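Local coordinates for proteasome accessory factor B/C (PafBC) (Paenarthrobacter aurescens, PDB 6SJ9), which probably regulates transcription in the bacterial DNA damage response, combining winged helix-turn-helix and WYL domains in a single chain, at residues G502-L507 against N560-S565; R508-Q513 against R553-E558; R520-L525 against F536-H541. All coordinates share one frame; numbering follows the deposited sequence.

Contact 1 of 3, residues G502-L507 against N560-S565; sequences GRQLRL and NGRAVS
Gln-504 and Asn-560 meet through their side-chain amides, a textbook case of two flat polar groups joined by one well-directed bond. Asn-560 ND2 donates a hydrogen bond to Gln-504 OE1 at 2.8 Å, almost straight at 175°, and the donor lies in the carbonyl plane on a lone pair. The two amide planes are nevertheless turned 61° apart. The other end of the glutamine amide is also engaged: NE2 bonds to Asp-523, on the neighbouring strand 517-530, so both ends of this buried group are held and its rotation is fixed.

Backbone bonds form the second group. Val-564 N donates to Gly-502 O at 2.9 Å, and Gln-504 N to Arg-562 O at 2.8 Å; the two bonds flank Arg-503 and Ala-563, an antiparallel non-hydrogen-bonded pair. The bond from Asn-560 N to Gln-504 O is weak, but a water lies 2.7 Å from both Gln-504 O and Arg-562 O and bridges the two carbonyls.

Here an edge strand of the sheet of the second WYL domain turns a corner at Gly-561 and carries on along the same partner. The corner is an Asx turn: Asn-560 OD1 accepts from Arg-562 N, with CG lying between the backbone N and the carbonyl carbon (chi1 62°). Arg-562 NH1 reaches back to Asn-560 O at 3.0 Å. At the other end, Gly-502 closes helix 489-501 in a Schellman motif and leads straight into the strand.

Van der Waals contact is slighter: Val-564 lays its methyls against backbone carbonyls, CG1 3.6 Å from Arg-503 O and CG2 3.8 Å from Gly-502 O. The CB of Ser-565 approaches Gln-504 NE2.

Contact 2 of 3, residues R508-Q513 against R553-E558; sequences RYFSLQ and RVESLE
Phe-510 O is gripped side-on by the Arg-553 guanidinium, which brings two nitrogens to this one atom: NH2 at 2.8 Å and NE at 3.0 Å from Phe-510 O. The oxygen lies at the guanidinium edge, near its plane. A bend at chi3 (20°) folds the arginine chain and places NE beside the carbonyl. Over one guanidinium face lies the Leu-512 backbone N; Tyr-509 CE2 comes over the opposite face, the ring inclined by 22°. Tyr-509 also rests CE1 on Arg-553 CB, 3.4 Å away.

Along the strands, Phe-510 N bonds to Arg-553 O and Arg-508 N to Ser-556 O. Between them the register slips by one residue in a classic beta bulge, where Glu-555 and Ser-556 both face Arg-508; Glu-555 N donates to Arg-508 O at 2.8 Å, Ser-556 N only weakly. The bulge swings Glu-555 over Phe-510, in a CH-pi contact with CB 3.8 Å from the ring centroid. Its carboxylate lies nearly coplanar with the Arg-508 guanidinium, yet Glu-555 OE2 and Arg-508 NH1 remain 4.1 Å apart, beyond a salt bridge; Arg-508 pairs instead with Glu-519.

Arg-553 NH1 forms a salt bridge with Asp-584, so the guanidinium links the end of strand 503-510 to the loop that carries Asp-584, and this acid probably helps balance its buried charge.

Contact 3 of 3, residues R520-L525 against F536-H541; sequences RDVDPL and FEAYCH
At the edge of the His-541 ring lie Asp-521 O and the carboxylate of Asp-523, while Tyr-539 CD1 sits over one face, 3.7 Å above the plane and offset toward the rim. That carboxylate is turned 78° from the ring, and Asp-523 OD2 comes within 3.1 Å of His-541 CE1. Asp-521 O accepts two bonds from the histidine: one from His-541 N at 2.9 Å and a longer one, 3.3 Å, from His-541 ND1, which sits well above the carbonyl plane.

At the Arg-520 guanidinium edge lies Cys-540 SG, which accepts from Arg-520 NH2 at 3.3 Å. With SG anti to the backbone N (chi1 173°), the sulfur reaches this arginine, whose NH1 pairs with Glu-583. These strands form a beta hairpin within the sheet of the second WYL domain. Asp-523 and Tyr-539 form an antiparallel hydrogen-bonded pair, and on the face carrying Val-522 and Ala-538 the two CB atoms pack 3.8 Å apart.

The hydroxyl of Ser-565 bonds to Asp-523 OD2 and also to His-541 NE2. Ser-565 thus bridges the acid and the imidazole, probably fixing the ring's rotation.

Followed from the N terminus, helix 489-501 runs into strand 503-510, whose first half enters contact 1 and whose second half enters contact 2. The chain then turns into strand 517-530 and returns along 533-540, closing the short hairpin loop of contact 3. After strand 545-550 it comes back to strand 503-510 as strand 554-560, where contact 2 closes a loop enclosing contact 3; past the corner, contact 1 closes a larger one enclosing both. The three are therefore nested, without crossing. Strand 503-510 lies between 517-530 and 554-560, so the chain's last return adds an outermost strand to a five-stranded antiparallel sheet, consistent with the Sm-like fold of WYL domains.

Contact 1 of 3, residues G502-L507 against N560-S565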
# COMPACT_ATOMS: atom_id res chain seq x y z
N GLY A 502 -10.87 -10.92 31.20
CA GLY A 502 -9.52 -10.59 31.63
C GLY A 502 -8.65 -11.82 31.89
O GLY A 502 -7.80 -11.79 32.79
N ARG A 503 -8.85 -12.92 31.16
CA ARG A 503 -8.13 -14.19 31.41
C ARG A 503 -7.01 -14.43 30.40
O ARG A 503 -7.22 -14.35 29.18
CB ARG A 503 -9.06 -15.42 31.34
CG ARG A 503 -10.28 -15.34 32.25
CD ARG A 503 -11.13 -16.63 32.20
NE ARG A 503 -12.34 -16.36 32.97
CZ ARG A 503 -12.41 -16.42 34.31
NH1 ARG A 503 -11.36 -16.81 35.06
NH2 ARG A 503 -13.55 -16.07 34.90
N GLN A 504 -5.89 -14.88 30.92
CA GLN A 504 -4.82 -15.38 30.07
C GLN A 504 -5.19 -16.74 29.47
O GLN A 504 -5.94 -17.53 30.06
CB GLN A 504 -3.54 -15.49 30.91
CG GLN A 504 -2.35 -15.01 30.21
CD GLN A 504 -1.09 -15.06 31.05
OE1 GLN A 504 -0.69 -16.11 31.48
NE2 GLN A 504 -0.47 -13.91 31.26
N LEU A 505 -4.63 -17.03 28.30
CA LEU A 505 -4.89 -18.30 27.61
C LEU A 505 -3.59 -19.02 27.34
O LEU A 505 -2.58 -18.42 26.97
CB LEU A 505 -5.63 -18.08 26.27
CG LEU A 505 -7.08 -17.54 26.40
CD1 LEU A 505 -7.69 -17.19 25.06
CD2 LEU A 505 -7.96 -18.68 26.98
N ARG A 506 -3.63 -20.32 27.50
CA ARG A 506 -2.62 -21.20 26.96
C ARG A 506 -3.02 -21.57 25.53
O ARG A 506 -4.05 -22.21 25.34
CB ARG A 506 -2.52 -22.49 27.76
CG ARG A 506 -1.36 -23.42 27.35
CD ARG A 506 -0.03 -22.78 27.63
NE ARG A 506 1.09 -23.73 27.57
CZ ARG A 506 2.36 -23.36 27.62
NH1 ARG A 506 2.65 -22.07 27.75
NH2 ARG A 506 3.32 -24.28 27.55
N LEU A 507 -2.19 -21.19 24.57
CA LEU A 507 -2.46 -21.37 23.15
C LEU A 507 -1.51 -22.42 22.58
O LEU A 507 -0.29 -22.37 22.81
CB LEU A 507 -2.30 -20.05 22.40
CG LEU A 507 -2.14 -20.19 20.90
CD1 LEU A 507 -3.46 -20.70 20.23
CD2 LEU A 507 -1.68 -18.80 20.36
N ASN A 560 -5.40 -20.55 31.67
CA ASN A 560 -4.33 -21.08 32.52
C ASN A 560 -4.46 -20.57 33.94
O ASN A 560 -3.52 -20.66 34.72
CB ASN A 560 -2.95 -20.73 31.97
CG ASN A 560 -2.71 -19.21 31.92
OD1 ASN A 560 -3.51 -18.43 32.43
ND2 ASN A 560 -1.54 -18.82 31.41
N GLY A 561 -5.59 -19.94 34.24
CA GLY A 561 -5.90 -19.55 35.58
C GLY A 561 -5.40 -18.19 35.93
O GLY A 561 -5.77 -17.67 37.00
N ARG A 562 -4.56 -17.59 35.08
CA ARG A 562 -4.00 -16.28 35.43
C ARG A 562 -4.77 -15.16 34.73
O ARG A 562 -5.31 -15.36 33.64
CB ARG A 562 -2.51 -16.24 35.11
CG ARG A 562 -1.79 -17.31 35.98
CD ARG A 562 -0.68 -18.02 35.29
NE ARG A 562 0.14 -18.72 36.31
CZ ARG A 562 -0.20 -19.85 36.96
NH1 ARG A 562 -1.39 -20.46 36.78
NH2 ARG A 562 0.64 -20.34 37.83
N ALA A 563 -4.75 -13.97 35.34
CA ALA A 563 -5.26 -12.76 34.71
C ALA A 563 -4.30 -12.26 33.65
O ALA A 563 -3.09 -12.43 33.76
CB ALA A 563 -5.41 -11.61 35.74
N VAL A 564 -4.87 -11.56 32.64
CA VAL A 564 -4.03 -10.99 31.60
C VAL A 564 -2.96 -10.14 32.28
O VAL A 564 -3.19 -9.52 33.32
CB VAL A 564 -4.85 -10.19 30.58
CG1 VAL A 564 -5.73 -11.11 29.77
CG2 VAL A 564 -5.68 -9.05 31.27
N SER A 565 -1.75 -10.22 31.75
CA SER A 565 -0.61 -9.58 32.42
C SER A 565 -0.64 -8.08 32.21
O SER A 565 -0.04 -7.34 33.00
CB SER A 565 0.69 -10.15 31.88
OG SER A 565 0.87 -9.59 30.59
O HOH W 1 -6.64 -17.56 32.71

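Contact 2 of 3, residues R508-Q513 against R553-E558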
# COMPACT_ATOMS: atom_id res chain seq x y z
N ARG A 508 -2.07 -23.36 21.86
CA ARG A 508 -1.32 -24.29 21.01
C ARG A 508 -1.62 -23.92 19.57
O ARG A 508 -2.77 -23.97 19.14
CB ARG A 508 -1.70 -25.73 21.30
CG ARG A 508 -1.04 -26.21 22.63
CD ARG A 508 -1.52 -27.60 22.87
NE ARG A 508 -1.16 -28.07 24.18
CZ ARG A 508 -1.77 -29.11 24.74
NH1 ARG A 508 -2.76 -29.71 24.07
NH2 ARG A 508 -1.40 -29.53 25.95
N TYR A 509 -0.61 -23.45 18.85
CA TYR A 509 -0.81 -22.83 17.55
C TYR A 509 -0.13 -23.72 16.52
O TYR A 509 1.05 -23.99 16.66
CB TYR A 509 -0.21 -21.43 17.56
CG TYR A 509 -0.59 -20.56 16.38
CD1 TYR A 509 -1.91 -20.21 16.16
CD2 TYR A 509 0.39 -20.04 15.53
CE1 TYR A 509 -2.30 -19.38 15.10
CE2 TYR A 509 0.00 -19.22 14.42
CZ TYR A 509 -1.34 -18.90 14.23
OH TYR A 509 -1.76 -18.05 13.20
N PHE A 510 -0.88 -24.17 15.50
CA PHE A 510 -0.30 -24.96 14.41
C PHE A 510 0.76 -24.17 13.64
O PHE A 510 0.61 -22.99 13.39
CB PHE A 510 -1.37 -25.40 13.41
CG PHE A 510 -2.22 -26.54 13.88
CD1 PHE A 510 -1.67 -27.77 14.12
CD2 PHE A 510 -3.59 -26.37 14.02
CE1 PHE A 510 -2.44 -28.80 14.55
CE2 PHE A 510 -4.38 -27.39 14.41
CZ PHE A 510 -3.80 -28.61 14.69
N SER A 511 1.82 -24.85 13.26
CA SER A 511 2.74 -24.30 12.29
C SER A 511 2.07 -24.22 10.91
O SER A 511 0.97 -24.73 10.69
CB SER A 511 3.98 -25.17 12.20
OG SER A 511 3.52 -26.41 11.67
N LEU A 512 2.76 -23.58 9.96
CA LEU A 512 2.17 -23.41 8.63
C LEU A 512 1.73 -24.74 8.03
O LEU A 512 0.58 -24.88 7.59
CB LEU A 512 3.15 -22.69 7.70
CG LEU A 512 2.63 -22.33 6.31
CD1 LEU A 512 1.23 -21.68 6.37
CD2 LEU A 512 3.61 -21.37 5.65
N GLN A 513 2.58 -25.77 8.10
CA GLN A 513 2.27 -27.10 7.59
C GLN A 513 1.29 -27.90 8.44
O GLN A 513 0.86 -28.99 8.00
CB GLN A 513 3.56 -27.91 7.42
CG GLN A 513 4.46 -27.33 6.35
CD GLN A 513 3.79 -27.27 4.98
OE1 GLN A 513 3.07 -28.19 4.58
NE2 GLN A 513 3.98 -26.15 4.28
N ARG A 553 -5.84 -21.40 12.73
CA ARG A 553 -4.62 -22.14 13.05
C ARG A 553 -4.53 -22.51 14.53
O ARG A 553 -3.53 -23.09 14.93
CB ARG A 553 -3.36 -21.41 12.58
CG ARG A 553 -3.30 -21.59 11.08
CD ARG A 553 -1.98 -21.42 10.40
NE ARG A 553 -0.77 -21.55 11.21
CZ ARG A 553 0.35 -20.93 10.83
NH1 ARG A 553 0.32 -20.22 9.71
NH2 ARG A 553 1.45 -21.01 11.54
N VAL A 554 -5.55 -22.21 15.32
CA VAL A 554 -5.54 -22.61 16.70
C VAL A 554 -5.73 -24.11 16.79
O VAL A 554 -6.74 -24.64 16.31
CB VAL A 554 -6.63 -21.87 17.47
CG1 VAL A 554 -6.83 -22.48 18.87
CG2 VAL A 554 -6.25 -20.41 17.57
N GLU A 555 -4.83 -24.79 17.49
CA GLU A 555 -5.11 -26.19 17.80
C GLU A 555 -5.93 -26.29 19.07
O GLU A 555 -6.91 -27.02 19.11
CB GLU A 555 -3.85 -27.02 17.94
CG GLU A 555 -4.12 -28.52 17.86
CD GLU A 555 -4.19 -29.19 19.22
OE1 GLU A 555 -4.98 -30.15 19.37
OE2 GLU A 555 -3.44 -28.78 20.14
N SER A 556 -5.59 -25.52 20.09
CA SER A 556 -6.48 -25.48 21.24
C SER A 556 -6.14 -24.24 22.05
O SER A 556 -5.02 -23.72 21.98
CB SER A 556 -6.35 -26.75 22.10
OG SER A 556 -5.11 -26.74 22.74
N LEU A 557 -7.13 -23.78 22.81
CA LEU A 557 -6.99 -22.63 23.70
C LEU A 557 -7.67 -22.99 24.99
O LEU A 557 -8.83 -23.42 24.96
CB LEU A 557 -7.69 -21.41 23.14
CG LEU A 557 -7.01 -20.68 22.01
CD1 LEU A 557 -8.04 -19.83 21.34
CD2 LEU A 557 -5.98 -19.81 22.64
N GLU A 558 -6.97 -22.77 26.13
CA GLU A 558 -7.47 -23.05 27.44
C GLU A 558 -6.99 -21.94 28.37
O GLU A 558 -5.79 -21.62 28.41
CB GLU A 558 -7.00 -24.40 28.03
CG GLU A 558 -6.84 -25.54 27.05
CD GLU A 558 -8.15 -26.30 26.78
OE1 GLU A 558 -9.21 -25.88 27.32
OE2 GLU A 558 -8.11 -27.31 26.03

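Contact 3 of 3, residues R520-L525 against F536-H541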
# COMPACT_ATOMS: atom_id res chain seq x y z
N ARG A 520 2.21 -21.60 23.99
CA ARG A 520 2.55 -20.31 24.55
C ARG A 520 1.37 -19.74 25.32
O ARG A 520 0.22 -19.99 24.97
CB ARG A 520 2.94 -19.33 23.46
CG ARG A 520 1.86 -19.30 22.38
CD ARG A 520 2.32 -18.36 21.33
NE ARG A 520 2.81 -19.03 20.19
CZ ARG A 520 3.48 -18.42 19.21
NH1 ARG A 520 3.80 -19.14 18.16
NH2 ARG A 520 3.84 -17.15 19.26
N ASP A 521 1.70 -18.95 26.35
CA ASP A 521 0.73 -18.17 27.11
C ASP A 521 0.52 -16.84 26.41
O ASP A 521 1.50 -16.19 26.03
CB ASP A 521 1.25 -17.92 28.55
CG ASP A 521 1.26 -19.22 29.39
OD1 ASP A 521 0.35 -20.08 29.26
OD2 ASP A 521 2.20 -19.38 30.14
N VAL A 522 -0.74 -16.45 26.20
CA VAL A 522 -1.06 -15.18 25.55
C VAL A 522 -2.13 -14.42 26.34
O VAL A 522 -3.02 -15.02 26.95
CB VAL A 522 -1.52 -15.36 24.09
CG1 VAL A 522 -0.56 -16.20 23.40
CG2 VAL A 522 -2.89 -16.06 24.01
N ASP A 523 -2.04 -13.09 26.28
CA ASP A 523 -3.08 -12.20 26.76
C ASP A 523 -3.91 -11.85 25.54
O ASP A 523 -3.46 -11.04 24.72
CB ASP A 523 -2.51 -10.92 27.39
CG ASP A 523 -1.58 -11.19 28.58
OD1 ASP A 523 -1.85 -12.11 29.40
OD2 ASP A 523 -0.62 -10.41 28.74
N PRO A 524 -5.09 -12.43 25.37
CA PRO A 524 -5.93 -12.06 24.22
C PRO A 524 -6.38 -10.61 24.32
O PRO A 524 -6.79 -10.14 25.38
CB PRO A 524 -7.12 -13.01 24.31
CG PRO A 524 -7.18 -13.39 25.74
CD PRO A 524 -5.73 -13.44 26.23
N LEU A 525 -6.33 -9.90 23.20
CA LEU A 525 -6.68 -8.48 23.16
C LEU A 525 -7.88 -8.17 22.29
O LEU A 525 -8.82 -7.52 22.77
CB LEU A 525 -5.46 -7.68 22.64
CG LEU A 525 -4.19 -7.82 23.51
CD1 LEU A 525 -2.99 -7.07 22.96
CD2 LEU A 525 -4.43 -7.33 24.97
N PHE A 536 -6.93 -13.10 15.89
CA PHE A 536 -6.96 -12.45 17.19
C PHE A 536 -5.58 -11.88 17.49
O PHE A 536 -4.56 -12.54 17.30
CB PHE A 536 -7.44 -13.34 18.33
CG PHE A 536 -6.61 -14.56 18.58
CD1 PHE A 536 -6.66 -15.65 17.72
CD2 PHE A 536 -5.89 -14.66 19.73
CE1 PHE A 536 -5.92 -16.78 17.97
CE2 PHE A 536 -5.16 -15.79 20.00
CZ PHE A 536 -5.17 -16.85 19.13
N GLU A 537 -5.58 -10.65 17.93
CA GLU A 537 -4.41 -9.98 18.43
C GLU A 537 -4.20 -10.35 19.91
O GLU A 537 -5.17 -10.40 20.69
CB GLU A 537 -4.60 -8.47 18.32
CG GLU A 537 -3.41 -7.70 18.77
CD GLU A 537 -3.77 -6.21 19.00
OE1 GLU A 537 -3.06 -5.34 18.45
OE2 GLU A 537 -4.79 -5.90 19.70
N ALA A 538 -2.97 -10.67 20.27
CA ALA A 538 -2.69 -11.14 21.62
C ALA A 538 -1.25 -10.78 21.99
O ALA A 538 -0.35 -10.81 21.15
CB ALA A 538 -2.89 -12.65 21.73
N TYR A 539 -1.03 -10.47 23.25
CA TYR A 539 0.33 -10.33 23.74
C TYR A 539 0.87 -11.74 23.98
O TYR A 539 0.32 -12.48 24.79
CB TYR A 539 0.40 -9.46 25.02
CG TYR A 539 1.87 -9.22 25.41
CD1 TYR A 539 2.54 -10.11 26.22
CD2 TYR A 539 2.58 -8.14 24.90
CE1 TYR A 539 3.90 -9.93 26.55
CE2 TYR A 539 3.94 -7.94 25.22
CZ TYR A 539 4.59 -8.84 26.05
OH TYR A 539 5.91 -8.67 26.37
N CYS A 540 1.91 -12.12 23.25
CA CYS A 540 2.47 -13.45 23.34
C CYS A 540 3.63 -13.46 24.34
O CYS A 540 4.58 -12.69 24.18
CB CYS A 540 2.94 -13.95 21.98
SG CYS A 540 3.84 -15.56 22.11
N HIS A 541 3.50 -14.23 25.42
CA HIS A 541 4.59 -14.26 26.38
C HIS A 541 5.80 -15.03 25.88
O HIS A 541 6.87 -14.87 26.45
CB HIS A 541 4.13 -14.79 27.75
CG HIS A 541 3.25 -13.81 28.42
ND1 HIS A 541 1.88 -13.82 28.26
CD2 HIS A 541 3.55 -12.65 29.06
CE1 HIS A 541 1.36 -12.77 28.87
NE2 HIS A 541 2.36 -12.04 29.35